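Local coordinates for cell wall binding protein cwp8 (Peptoclostridium difficile, PDB 5J6Q) that is a cell wall protein that probably anchors itself to the bacterial cell wall through its CWB2 domains, at residues D345-E350 and K379-K384; K14-V19 and T54-K59. All blocks are in the same frame, centred on the assembly; numbering follows the deposited sequence.

How the interactions relate
From the N terminus, interaction 2 comes first: helix 13-24 is followed by strands 41-45 and 48-49, and the chain then returns in helix 53-61, so that 14-19 meets 54-59 across a loop of 34 residues. This loop closes long before interaction 1 opens. Far along the chain, 345-350 follows strand 339-342, leads into helix 349-359 and meets 379-384 after 28 residues that include strand 367-371. The two loops are in series, neither nested nor crossed. The centres of interactions 1 and 2 lie about 57 Å apart and their nearest atoms about 38 Å apart. Interaction 2 joins two helices over the N-terminal mixed sheet, and interaction 1 joins a loop to a helix within a CWB2 domain.

Interaction 1. Residues D345-E350 and K379-K384; sequences DSLPSE and KETEEK
Thr-381, on the first turn of helix 379-386, meets the backbone of Ser-346 in a small loop-to-helix contact of a CWB2 domain, where the chain passes from strand 339-342 toward helix 349-359. The touching group is the threonine hydroxyl: OG1 lies 3.5 Å from Ser-346 N and equally 3.5 Å from Ser-346 CA, a packing contact without hydrogen-bond geometry. With chi1 at -81°, OG1 sits beside the threonine's own backbone N, while CG2 takes the anti position and turns to Leu-347, whose CD1 is 4.4 Å from it. This apolar touch is loose.

At the solvent-facing edge a water makes the polar link, donating to both sides: it is 3.3 Å from the carbonyl oxygen Asp-345 O and 3.1 Å from Glu-380 OE2. The carboxylates themselves stay apart, Asp-345 OD1 being 6.8 Å from Glu-380 OE2, a spacing that should limit like-charge repulsion.

Around the contact, Ser-342 at the end of strand 339-342 hydrogen-bonds Ser-346 O through its OG and touches both Leu-347 and Thr-381. Lys-384 forms a salt bridge with Glu-352, tying helix 379-386 to helix 349-359.

Interaction 2. Residues K14-V19 and T54-K59; sequences KLIEEV and TQLQNK
Leu-56 reaches from helix 53-61 to Ile-16 and Val-19 of helix 13-24, joining two antiparallel helices that lie side by side on a mixed beta-sheet as one layer of an alpha/beta sandwich. The evidence for the pairing is an angle of 156° between the N-to-C directions of the short segments and a closest axis approach of 9.8 Å. Ile-16 CA and Gln-57 CA are the nearest such pair across the segments, 6.7 Å apart.

The leucine can be traced outward. Leu-56 CB is still 5.1 Å from Ile-16 CG1, too far for close packing. Because chi1 is 172°, CG lies anti to the backbone N, which brings Leu-56 CG to 4.3 Å from Ile-16 CG1. There the side chain forks. CD2 carries the tightest apolar contact, 3.6 Å from Val-19 CG2 and 3.9 Å from Val-19 CB, so this one methyl rests against the valine's branch point, and the two side chains run at about a right angle. The same Leu-56 CD2 is 4.5 Å from Leu-15 CD2. CD1, the other branch, is directed away from Val-19.

Together the buried Leu-15, Ile-16, Val-19 and Leu-56 make an apolar seam. Beneath it, Leu-15 and Leu-56 both touch Val-71 of strand 68-75, and Leu-56 also touches Val-45 of strand 41-45, while Leu-50 packs against Val-19 and Leu-56.

Gln-57 closes the partly exposed margin. A bend at chi2 (114°) carries the oxygen end of its amide to the tip of Ile-16, the side chains again crossing at about a right angle. The meeting is a van der Waals one between a methyl and an amide oxygen: Ile-16 CD1 lies 3.3 Å from Gln-57 OE1.

Interaction 1. Residues D345-E350 and K379-K384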
loop_
_atom_site.group_PDB
_atom_site.type_symbol
_atom_site.label_atom_id
_atom_site.label_comp_id
_atom_site.label_asym_id
_atom_site.label_seq_id
_atom_site.Cartn_x
_atom_site.Cartn_y
_atom_site.Cartn_z
ATOM N N ASP A 345 -4.988 16.123 32.977
ATOM C CA ASP A 345 -4.834 17.579 32.964
ATOM C C ASP A 345 -5.019 18.244 31.619
ATOM O O ASP A 345 -4.684 19.418 31.510
ATOM C CB ASP A 345 -3.457 17.959 33.519
ATOM C CG ASP A 345 -3.334 17.684 35.000
ATOM O OD1 ASP A 345 -4.381 17.588 35.676
ATOM O OD2 ASP A 345 -2.196 17.551 35.481
ATOM N N SER A 346 -5.528 17.532 30.584
ATOM C CA SER A 346 -5.776 18.194 29.298
ATOM C C SER A 346 -6.530 17.323 28.295
ATOM O O SER A 346 -6.735 16.131 28.502
ATOM C CB SER A 346 -4.476 18.663 28.663
ATOM O OG SER A 346 -3.553 17.603 28.556
ATOM N N LEU A 347 -6.930 17.949 27.209
ATOM C CA LEU A 347 -7.644 17.311 26.126
ATOM C C LEU A 347 -6.760 17.490 24.920
ATOM O O LEU A 347 -6.580 18.628 24.476
ATOM C CB LEU A 347 -9.010 17.981 25.895
ATOM C CG LEU A 347 -10.043 17.103 25.197
ATOM C CD1 LEU A 347 -10.399 15.922 26.066
ATOM C CD2 LEU A 347 -11.290 17.904 24.916
ATOM N N PRO A 348 -6.180 16.396 24.374
ATOM C CA PRO A 348 -5.305 16.504 23.202
ATOM C C PRO A 348 -6.157 17.110 22.039
ATOM O O PRO A 348 -7.351 16.850 22.073
ATOM C CB PRO A 348 -4.858 15.042 22.970
ATOM C CG PRO A 348 -4.995 14.412 24.334
ATOM C CD PRO A 348 -6.312 15.009 24.832
ATOM N N SER A 349 -5.574 17.832 21.063
ATOM C CA SER A 349 -6.330 18.480 20.017
ATOM C C SER A 349 -7.032 17.503 19.101
ATOM O O SER A 349 -8.082 17.843 18.558
ATOM C CB SER A 349 -5.442 19.407 19.181
ATOM O OG SER A 349 -4.438 18.734 18.446
ATOM N N GLU A 350 -6.475 16.315 18.933
ATOM C CA GLU A 350 -7.045 15.281 18.074
ATOM C C GLU A 350 -8.374 14.852 18.549
ATOM O O GLU A 350 -9.244 14.615 17.753
ATOM C CB GLU A 350 -6.108 14.049 18.010
ATOM C CG GLU A 350 -4.887 14.335 17.162
ATOM C CD GLU A 350 -3.674 14.760 18.017
ATOM O OE1 GLU A 350 -2.586 14.726 17.457
ATOM O OE2 GLU A 350 -3.829 15.115 19.234
ATOM N N LYS A 379 -11.138 18.546 36.990
ATOM C CA LYS A 379 -12.255 19.473 37.073
ATOM C C LYS A 379 -12.043 20.534 36.011
ATOM O O LYS A 379 -13.001 20.989 35.392
ATOM C CB LYS A 379 -12.310 20.109 38.480
ATOM C CG LYS A 379 -13.438 21.119 38.638
ATOM C CD LYS A 379 -14.771 20.422 38.931
ATOM N N GLU A 380 -10.771 20.910 35.783
ATOM C CA GLU A 380 -10.440 21.925 34.786
ATOM C C GLU A 380 -10.707 21.467 33.347
ATOM O O GLU A 380 -11.093 22.301 32.532
ATOM C CB GLU A 380 -8.980 22.369 34.912
ATOM C CG GLU A 380 -8.780 23.771 34.366
ATOM C CD GLU A 380 -7.324 24.162 34.275
ATOM O OE1 GLU A 380 -6.890 25.054 35.037
ATOM O OE2 GLU A 380 -6.619 23.574 33.432
ATOM N N THR A 381 -10.504 20.177 32.999
ATOM C CA THR A 381 -10.820 19.799 31.614
ATOM C C THR A 381 -12.346 19.870 31.506
ATOM O O THR A 381 -12.912 20.263 30.478
ATOM C CB THR A 381 -10.283 18.368 31.267
ATOM O OG1 THR A 381 -8.889 18.464 30.951
ATOM C CG2 THR A 381 -11.031 17.741 30.045
ATOM N N GLU A 382 -13.009 19.496 32.580
ATOM C CA GLU A 382 -14.471 19.549 32.589
ATOM C C GLU A 382 -15.016 20.978 32.314
ATOM O O GLU A 382 -16.057 21.092 31.655
ATOM C CB GLU A 382 -14.955 19.083 33.942
ATOM C CG GLU A 382 -16.388 18.608 33.949
ATOM C CD GLU A 382 -16.697 17.990 35.285
ATOM O OE1 GLU A 382 -17.823 17.529 35.482
ATOM O OE2 GLU A 382 -15.761 17.970 36.152
ATOM N N GLU A 383 -14.306 22.050 32.781
ATOM C CA GLU A 383 -14.717 23.442 32.577
ATOM C C GLU A 383 -14.296 23.975 31.210
ATOM O O GLU A 383 -14.915 24.915 30.703
ATOM C CB GLU A 383 -14.141 24.339 33.687
ATOM C CG GLU A 383 -12.629 24.404 33.658
ATOM C CD GLU A 383 -12.034 24.983 34.923
ATOM O OE1 GLU A 383 -11.206 25.912 34.809
ATOM O OE2 GLU A 383 -12.383 24.505 36.020
ATOM N N LYS A 384 -13.242 23.421 30.607
ATOM C CA LYS A 384 -12.897 23.889 29.271
ATOM C C LYS A 384 -14.010 23.358 28.373
ATOM O O LYS A 384 -14.425 24.020 27.414
ATOM C CB LYS A 384 -11.519 23.367 28.796
ATOM C CG LYS A 384 -11.339 23.479 27.268
ATOM C CD LYS A 384 -9.980 22.911 26.779
ATOM C CE LYS A 384 -9.989 22.692 25.268
ATOM N NZ LYS A 384 -9.282 23.774 24.489
HETATM O O HOH W 1 -5.727 20.787 34.294
#

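Interaction 2. Residues K14-V19 and T54-K59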
loop_
_atom_site.group_PDB
_atom_site.type_symbol
_atom_site.label_atom_id
_atom_site.label_comp_id
_atom_site.label_asym_id
_atom_site.label_seq_id
_atom_site.Cartn_x
_atom_site.Cartn_y
_atom_site.Cartn_z
ATOM N N LYS A 14 17.310 18.064 -15.666
ATOM C CA LYS A 14 18.334 17.113 -16.040
ATOM C C LYS A 14 18.068 16.556 -17.440
ATOM O O LYS A 14 19.023 16.367 -18.199
ATOM C CB LYS A 14 18.331 15.986 -14.985
ATOM C CG LYS A 14 19.381 14.907 -15.209
ATOM C CD LYS A 14 19.546 14.040 -13.964
ATOM N N LEU A 15 16.775 16.322 -17.827
ATOM C CA LEU A 15 16.579 15.745 -19.157
ATOM C C LEU A 15 16.855 16.832 -20.177
ATOM O O LEU A 15 17.563 16.603 -21.136
ATOM C CB LEU A 15 15.137 15.191 -19.293
ATOM C CG LEU A 15 14.825 14.720 -20.720
ATOM C CD1 LEU A 15 15.461 13.369 -20.946
ATOM C CD2 LEU A 15 13.307 14.666 -20.913
ATOM N N ILE A 16 16.298 18.001 -19.973
ATOM C CA ILE A 16 16.509 19.111 -20.871
ATOM C C ILE A 16 18.048 19.461 -21.182
ATOM O O ILE A 16 18.377 19.786 -22.323
ATOM C CB ILE A 16 15.814 20.228 -20.175
ATOM C CG1 ILE A 16 14.300 19.918 -20.128
ATOM C CG2 ILE A 16 16.162 21.569 -20.852
ATOM C CD1 ILE A 16 13.471 20.915 -19.274
ATOM N N GLU A 17 18.964 19.383 -20.178
ATOM C CA GLU A 17 20.395 19.688 -20.435
ATOM C C GLU A 17 21.031 18.462 -21.029
ATOM O O GLU A 17 22.043 18.517 -21.717
ATOM C CB GLU A 17 21.106 20.087 -19.138
ATOM C CG GLU A 17 21.598 21.526 -19.179
ATOM C CD GLU A 17 22.804 21.706 -20.090
ATOM O OE1 GLU A 17 23.868 21.098 -19.793
ATOM O OE2 GLU A 17 22.689 22.459 -21.105
ATOM N N GLU A 18 20.426 17.338 -20.755
ATOM C CA GLU A 18 20.863 16.086 -21.328
ATOM C C GLU A 18 20.610 16.251 -22.853
ATOM O O GLU A 18 21.459 15.950 -23.705
ATOM C CB GLU A 18 20.025 14.947 -20.708
ATOM C CG GLU A 18 20.611 14.404 -19.403
ATOM C CD GLU A 18 19.850 13.206 -18.836
ATOM O OE1 GLU A 18 18.877 12.734 -19.461
ATOM O OE2 GLU A 18 20.236 12.740 -17.745
ATOM N N VAL A 19 19.425 16.802 -23.192
ATOM C CA VAL A 19 19.097 16.966 -24.604
ATOM C C VAL A 19 19.934 18.138 -25.211
ATOM O O VAL A 19 20.404 18.022 -26.326
ATOM C CB VAL A 19 17.565 17.228 -24.677
ATOM C CG1 VAL A 19 17.212 17.616 -26.080
ATOM C CG2 VAL A 19 16.770 15.979 -24.240
ATOM N N THR A 54 15.328 24.804 -25.931
ATOM C CA THR A 54 14.288 25.647 -25.375
ATOM C C THR A 54 12.834 25.190 -25.908
ATOM O O THR A 54 11.862 25.365 -25.196
ATOM C CB THR A 54 14.553 27.166 -25.796
ATOM O OG1 THR A 54 15.844 27.531 -25.263
ATOM C CG2 THR A 54 13.494 28.190 -25.249
ATOM N N GLN A 55 12.691 24.686 -27.129
ATOM C CA GLN A 55 11.312 24.295 -27.537
ATOM C C GLN A 55 10.957 23.054 -26.641
ATOM O O GLN A 55 9.814 22.862 -26.344
ATOM C CB GLN A 55 11.336 23.899 -29.023
ATOM C CG GLN A 55 9.928 23.319 -29.533
ATOM C CD GLN A 55 10.107 22.928 -30.958
ATOM O OE1 GLN A 55 10.850 21.939 -31.339
ATOM N NE2 GLN A 55 9.720 23.796 -31.792
ATOM N N LEU A 56 11.984 22.260 -26.133
ATOM C CA LEU A 56 11.657 21.061 -25.339
ATOM C C LEU A 56 11.019 21.581 -24.074
ATOM O O LEU A 56 9.850 21.266 -23.695
ATOM C CB LEU A 56 12.932 20.169 -25.047
ATOM C CG LEU A 56 12.663 18.981 -24.027
ATOM C CD1 LEU A 56 11.430 18.143 -24.467
ATOM C CD2 LEU A 56 13.787 17.988 -23.973
ATOM N N GLN A 57 11.836 22.463 -23.406
ATOM C CA GLN A 57 11.414 23.191 -22.217
ATOM C C GLN A 57 9.997 23.799 -22.350
ATOM O O GLN A 57 9.172 23.645 -21.424
ATOM C CB GLN A 57 12.360 24.376 -21.965
ATOM C CG GLN A 57 12.067 25.093 -20.665
ATOM C CD GLN A 57 13.246 24.905 -19.724
ATOM O OE1 GLN A 57 13.168 24.153 -18.751
ATOM N NE2 GLN A 57 14.380 25.596 -19.996
ATOM N N ASN A 58 9.721 24.540 -23.459
ATOM C CA ASN A 58 8.399 25.146 -23.575
ATOM C C ASN A 58 7.302 24.057 -23.696
ATOM O O ASN A 58 6.171 24.332 -23.290
ATOM C CB ASN A 58 8.265 26.067 -24.837
ATOM C CG ASN A 58 9.136 27.351 -24.781
ATOM O OD1 ASN A 58 9.515 27.883 -25.841
ATOM N ND2 ASN A 58 9.421 27.910 -23.641
ATOM N N LYS A 59 7.574 22.924 -24.359
ATOM C CA LYS A 59 6.533 21.911 -24.533
ATOM C C LYS A 59 6.272 21.279 -23.204
ATOM O O LYS A 59 5.108 21.106 -22.827
ATOM C CB LYS A 59 6.950 20.882 -25.634
ATOM C CG LYS A 59 6.769 21.543 -27.080
ATOM C CD LYS A 59 6.964 20.516 -28.253
ATOM C CE LYS A 59 6.839 21.266 -29.586
ATOM N NZ LYS A 59 7.095 20.344 -30.715
#